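Side-chain contacts in glycosyl hydrolase, family 38 (Enterococcus faecalis, PDB 5KBP), which probably hydrolyses alpha-mannosidic linkages in carbohydrates, as a metal-dependent alpha-mannosidase of glycosyl hydrolase family 38: residues A[59-64]-A[84-89]; A[112-115]-A[119-122]. All coordinates share one frame; numbering follows the deposited sequence.

Contact 1. Residues A[59-64]-A[84-89]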
# COMPACT_ATOMS: atom_id res chain seq x y z
N ILE A 59 -19.22 -0.60 -3.67
CA ILE A 59 -17.82 -0.44 -4.05
C ILE A 59 -17.47 -1.28 -5.27
O ILE A 59 -16.46 -1.03 -5.93
CB ILE A 59 -16.89 -0.78 -2.87
CG1 ILE A 59 -15.51 -0.14 -3.07
CG2 ILE A 59 -16.76 -2.29 -2.71
CD1 ILE A 59 -14.53 -0.46 -1.97
N ILE A 60 -18.29 -2.29 -5.60
CA ILE A 60 -18.06 -3.09 -6.80
C ILE A 60 -18.15 -2.21 -8.04
O ILE A 60 -17.37 -2.37 -8.99
CB ILE A 60 -19.05 -4.27 -6.85
CG1 ILE A 60 -18.79 -5.24 -5.69
CG2 ILE A 60 -18.97 -4.99 -8.19
CD1 ILE A 60 -19.73 -6.42 -5.67
N LEU A 61 -19.09 -1.27 -8.05
CA LEU A 61 -19.19 -0.33 -9.17
C LEU A 61 -17.93 0.52 -9.28
O LEU A 61 -17.42 0.75 -10.39
CB LEU A 61 -20.42 0.56 -9.00
CG LEU A 61 -21.78 -0.14 -8.83
CD1 LEU A 61 -22.83 0.86 -8.38
CD2 LEU A 61 -22.20 -0.80 -10.13
N ASP A 62 -17.42 1.00 -8.15
CA ASP A 62 -16.21 1.82 -8.17
C ASP A 62 -15.00 1.02 -8.62
O ASP A 62 -14.20 1.50 -9.43
CB ASP A 62 -15.97 2.43 -6.79
CG ASP A 62 -17.08 3.36 -6.36
OD1 ASP A 62 -17.76 3.92 -7.24
OD2 ASP A 62 -17.28 3.54 -5.14
N ASP A 63 -14.85 -0.20 -8.10
CA ASP A 63 -13.70 -1.02 -8.46
C ASP A 63 -13.72 -1.41 -9.93
O ASP A 63 -12.66 -1.61 -10.53
CB ASP A 63 -13.65 -2.28 -7.58
CG ASP A 63 -13.45 -1.96 -6.11
OD1 ASP A 63 -12.88 -0.89 -5.81
OD2 ASP A 63 -13.86 -2.78 -5.27
N TYR A 64 -14.91 -1.52 -10.52
CA TYR A 64 -15.01 -1.88 -11.93
C TYR A 64 -14.67 -0.70 -12.84
O TYR A 64 -14.00 -0.87 -13.85
CB TYR A 64 -16.42 -2.40 -12.24
CG TYR A 64 -16.66 -2.73 -13.69
CD1 TYR A 64 -16.14 -3.88 -14.27
CD2 TYR A 64 -17.43 -1.90 -14.49
CE1 TYR A 64 -16.37 -4.19 -15.60
CE2 TYR A 64 -17.67 -2.19 -15.83
CZ TYR A 64 -17.13 -3.34 -16.37
OH TYR A 64 -17.36 -3.64 -17.70
N LEU A 84 -29.31 -4.11 -12.57
CA LEU A 84 -28.15 -4.20 -11.70
C LEU A 84 -28.56 -3.67 -10.33
O LEU A 84 -28.69 -2.46 -10.14
CB LEU A 84 -26.96 -3.43 -12.28
CG LEU A 84 -25.59 -3.83 -11.73
CD1 LEU A 84 -25.38 -5.32 -11.88
CD2 LEU A 84 -24.48 -3.06 -12.44
N LYS A 85 -28.77 -4.59 -9.39
CA LYS A 85 -29.25 -4.24 -8.06
C LYS A 85 -28.06 -3.93 -7.16
O LYS A 85 -27.20 -4.79 -6.94
CB LYS A 85 -30.08 -5.39 -7.48
CG LYS A 85 -31.26 -5.81 -8.35
CD LYS A 85 -32.34 -4.75 -8.38
CE LYS A 85 -33.62 -5.28 -9.01
NZ LYS A 85 -34.71 -4.26 -9.01
N ILE A 86 -28.01 -2.71 -6.64
CA ILE A 86 -26.85 -2.21 -5.91
C ILE A 86 -27.25 -1.82 -4.49
O ILE A 86 -28.42 -1.56 -4.20
CB ILE A 86 -26.20 -1.01 -6.63
CG1 ILE A 86 -27.17 0.17 -6.67
CG2 ILE A 86 -25.78 -1.40 -8.04
CD1 ILE A 86 -26.55 1.46 -7.16
N GLY A 87 -26.25 -1.77 -3.61
CA GLY A 87 -26.44 -1.30 -2.26
C GLY A 87 -27.11 -2.32 -1.37
O GLY A 87 -27.31 -3.48 -1.74
N PRO A 88 -27.51 -1.89 -0.16
CA PRO A 88 -27.46 -0.50 0.29
C PRO A 88 -26.16 -0.09 1.00
O PRO A 88 -26.06 1.05 1.45
CB PRO A 88 -28.63 -0.42 1.27
CG PRO A 88 -28.65 -1.79 1.90
CD PRO A 88 -28.17 -2.76 0.84
N PHE A 89 -25.20 -1.01 1.10
CA PHE A 89 -23.96 -0.75 1.81
C PHE A 89 -22.86 -0.34 0.84
O PHE A 89 -22.97 -0.50 -0.38
CB PHE A 89 -23.53 -1.98 2.62
CG PHE A 89 -24.49 -2.37 3.71
CD1 PHE A 89 -25.43 -1.46 4.19
CD2 PHE A 89 -24.45 -3.64 4.25
CE1 PHE A 89 -26.30 -1.83 5.20
CE2 PHE A 89 -25.33 -4.01 5.26
CZ PHE A 89 -26.26 -3.10 5.73
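Leu61 of helix 59-65 sets its two methyl groups against Leu84 and Ile86, alternate residues of the chain that runs through and beyond strand 84-85. Here helix 59-65 packs on strand 84-85 and the start of the loop after it, inside the N-terminal domain of the family 38 fold. Strand 84-85 pairs in parallel with strand 52-53, and helices 59-65 and 72-80 join the two in a beta-alpha-beta crossover. The tight part of the contact is the Leu61-Ile86 pair, whose side chains meet at about a right angle. CD1 of Leu61 lies 3.7 Å from CG2 of Ile86 and 4.0 Å from CD1 of Ile86, which places that one methyl against both branches of the isoleucine. The conformation of Ile86 makes this possible: CG1 sits between the backbone N and the carbonyl carbon (chi1 64°), while CG2 stands anti to the carbonyl carbon, and both branches can then face the helix. A beta-branched residue suits the place because it offers a broad apolar surface close to an extended backbone.

The looser side is toward Leu84. Leucine meets leucine there by a single pair of methyls, the side chains sliding past each other in opposite directions. All three residues are buried: Trp117 of helix 100-117 touches both Leu61 and Ile86, Leu61 also meets Val75 and Leu54, and Leu84 rests on Ala78 and Val79 of helix 72-80. Solvent is met instead on other faces: Asp62 is partly exposed on the helix, and so is Lys85, which lies between the two inward-pointing residues as the alternation of an extended chain requires. At the loose end, CD2 of Leu61 stops 4.0 Å from CD2 of Leu84.

Contact 2. Residues A[112-115]-A[119-122]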
# COMPACT_ATOMS: atom_id res chain seq x y z
N LEU A 112 -25.63 7.34 -0.01
CA LEU A 112 -25.30 8.47 -0.87
C LEU A 112 -24.75 8.00 -2.21
O LEU A 112 -25.00 8.64 -3.24
CB LEU A 112 -24.29 9.38 -0.17
CG LEU A 112 -24.76 10.07 1.12
CD1 LEU A 112 -23.62 10.87 1.73
CD2 LEU A 112 -25.95 10.98 0.85
N GLU A 113 -23.99 6.90 -2.22
CA GLU A 113 -23.47 6.38 -3.48
C GLU A 113 -24.58 5.74 -4.31
O GLU A 113 -24.60 5.88 -5.54
CB GLU A 113 -22.35 5.38 -3.22
CG GLU A 113 -21.08 6.00 -2.66
CD GLU A 113 -20.41 6.93 -3.64
OE1 GLU A 113 -20.35 6.58 -4.84
OE2 GLU A 113 -19.95 8.01 -3.22
N SER A 114 -25.50 5.02 -3.66
CA SER A 114 -26.59 4.39 -4.39
C SER A 114 -27.49 5.43 -5.05
O SER A 114 -28.00 5.21 -6.15
CB SER A 114 -27.41 3.51 -3.45
OG SER A 114 -26.61 2.46 -2.92
N GLN A 115 -27.68 6.58 -4.40
CA GLN A 115 -28.48 7.65 -4.99
C GLN A 115 -27.82 8.27 -6.21
O GLN A 115 -28.52 8.84 -7.05
CB GLN A 115 -28.77 8.73 -3.94
CG GLN A 115 -29.55 8.23 -2.73
CD GLN A 115 -30.92 7.70 -3.10
OE1 GLN A 115 -31.54 8.17 -4.05
NE2 GLN A 115 -31.40 6.72 -2.34
N ALA A 119 -30.94 3.95 -6.91
CA ALA A 119 -31.56 3.66 -5.62
C ALA A 119 -31.03 2.34 -5.09
O ALA A 119 -30.67 1.45 -5.88
CB ALA A 119 -33.09 3.62 -5.74
N PRO A 120 -30.96 2.16 -3.77
CA PRO A 120 -30.42 0.92 -3.22
C PRO A 120 -31.48 -0.15 -3.03
O PRO A 120 -32.67 0.12 -2.89
CB PRO A 120 -29.87 1.37 -1.86
CG PRO A 120 -30.81 2.47 -1.45
CD PRO A 120 -31.22 3.17 -2.73
N VAL A 121 -31.02 -1.40 -3.04
CA VAL A 121 -31.85 -2.51 -2.58
C VAL A 121 -32.08 -2.33 -1.09
O VAL A 121 -31.12 -2.29 -0.30
CB VAL A 121 -31.19 -3.86 -2.89
CG1 VAL A 121 -31.97 -4.99 -2.23
CG2 VAL A 121 -31.11 -4.07 -4.39
N GLN A 122 -33.34 -2.21 -0.69
CA GLN A 122 -33.68 -1.90 0.70
C GLN A 122 -33.69 -3.18 1.55
O GLN A 122 -34.70 -3.58 2.13
CB GLN A 122 -35.01 -1.17 0.77
CG GLN A 122 -34.99 0.18 0.07
CD GLN A 122 -36.28 0.97 0.27
OE1 GLN A 122 -36.34 1.86 1.11
NE2 GLN A 122 -37.30 0.64 -0.51
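Ser114 and Gln115, near the C-terminal end of helix 100-117, receive the ring of Pro120 as the chain turns back beyond the helix. The small side chain of Ser114 points toward the returning segment and lets the ring come close: CB of Ser114 lies 3.6 Å from CB of Pro120. Its OG stands anti to the carbonyl carbon, beside the backbone N (chi1 -62°), and from there hydrogen-bonds to the carbonyl O of Gly110, one turn earlier. That bond satisfies the buried hydroxyl within its own helix, and OG meets Pro120 CB, also at 3.6 Å, by packing alone.

Gln115 starts out away from Pro120, but its chain bends at chi2 (-62°) and brings NE2 up to the CD edge of the ring, 3.6 Å from CD of Pro120. A long, flexible polar residue suits this exposed rim, its amide nitrogen resting on the ring while the residue as a whole stays exposed. Proline, with no N-H to be satisfied and a ring that restricts phi, suits this extended loop position; it also touches Pro88. The arrangement is a helix-to-strand connection, in which the chain leaving helix 100-117 folds against its last turns before entering strand 124-126.

How the contacts relate
The centres of the two contacts are about 9 Å apart, on the same side of the chain's centre and within the family 38 N-terminal domain. They come in series: contact 1 closes with 84-89, and helix 100-117 then leads into contact 2. Segments 84-89 and 119-122 join them directly. Ile86 O lies 2.8 Å from Val121 N, a probable hydrogen bond, and beside it Lys85 CB packs at 3.5 Å from Val121 CG2. Segment 84-89 is thus shared: helix 59-65 packs on it in contact 1, and the loop after helix 100-117 bonds to it from contact 2. Both contacts lie away from the calcium-binding residues Phe253 and Tyr256.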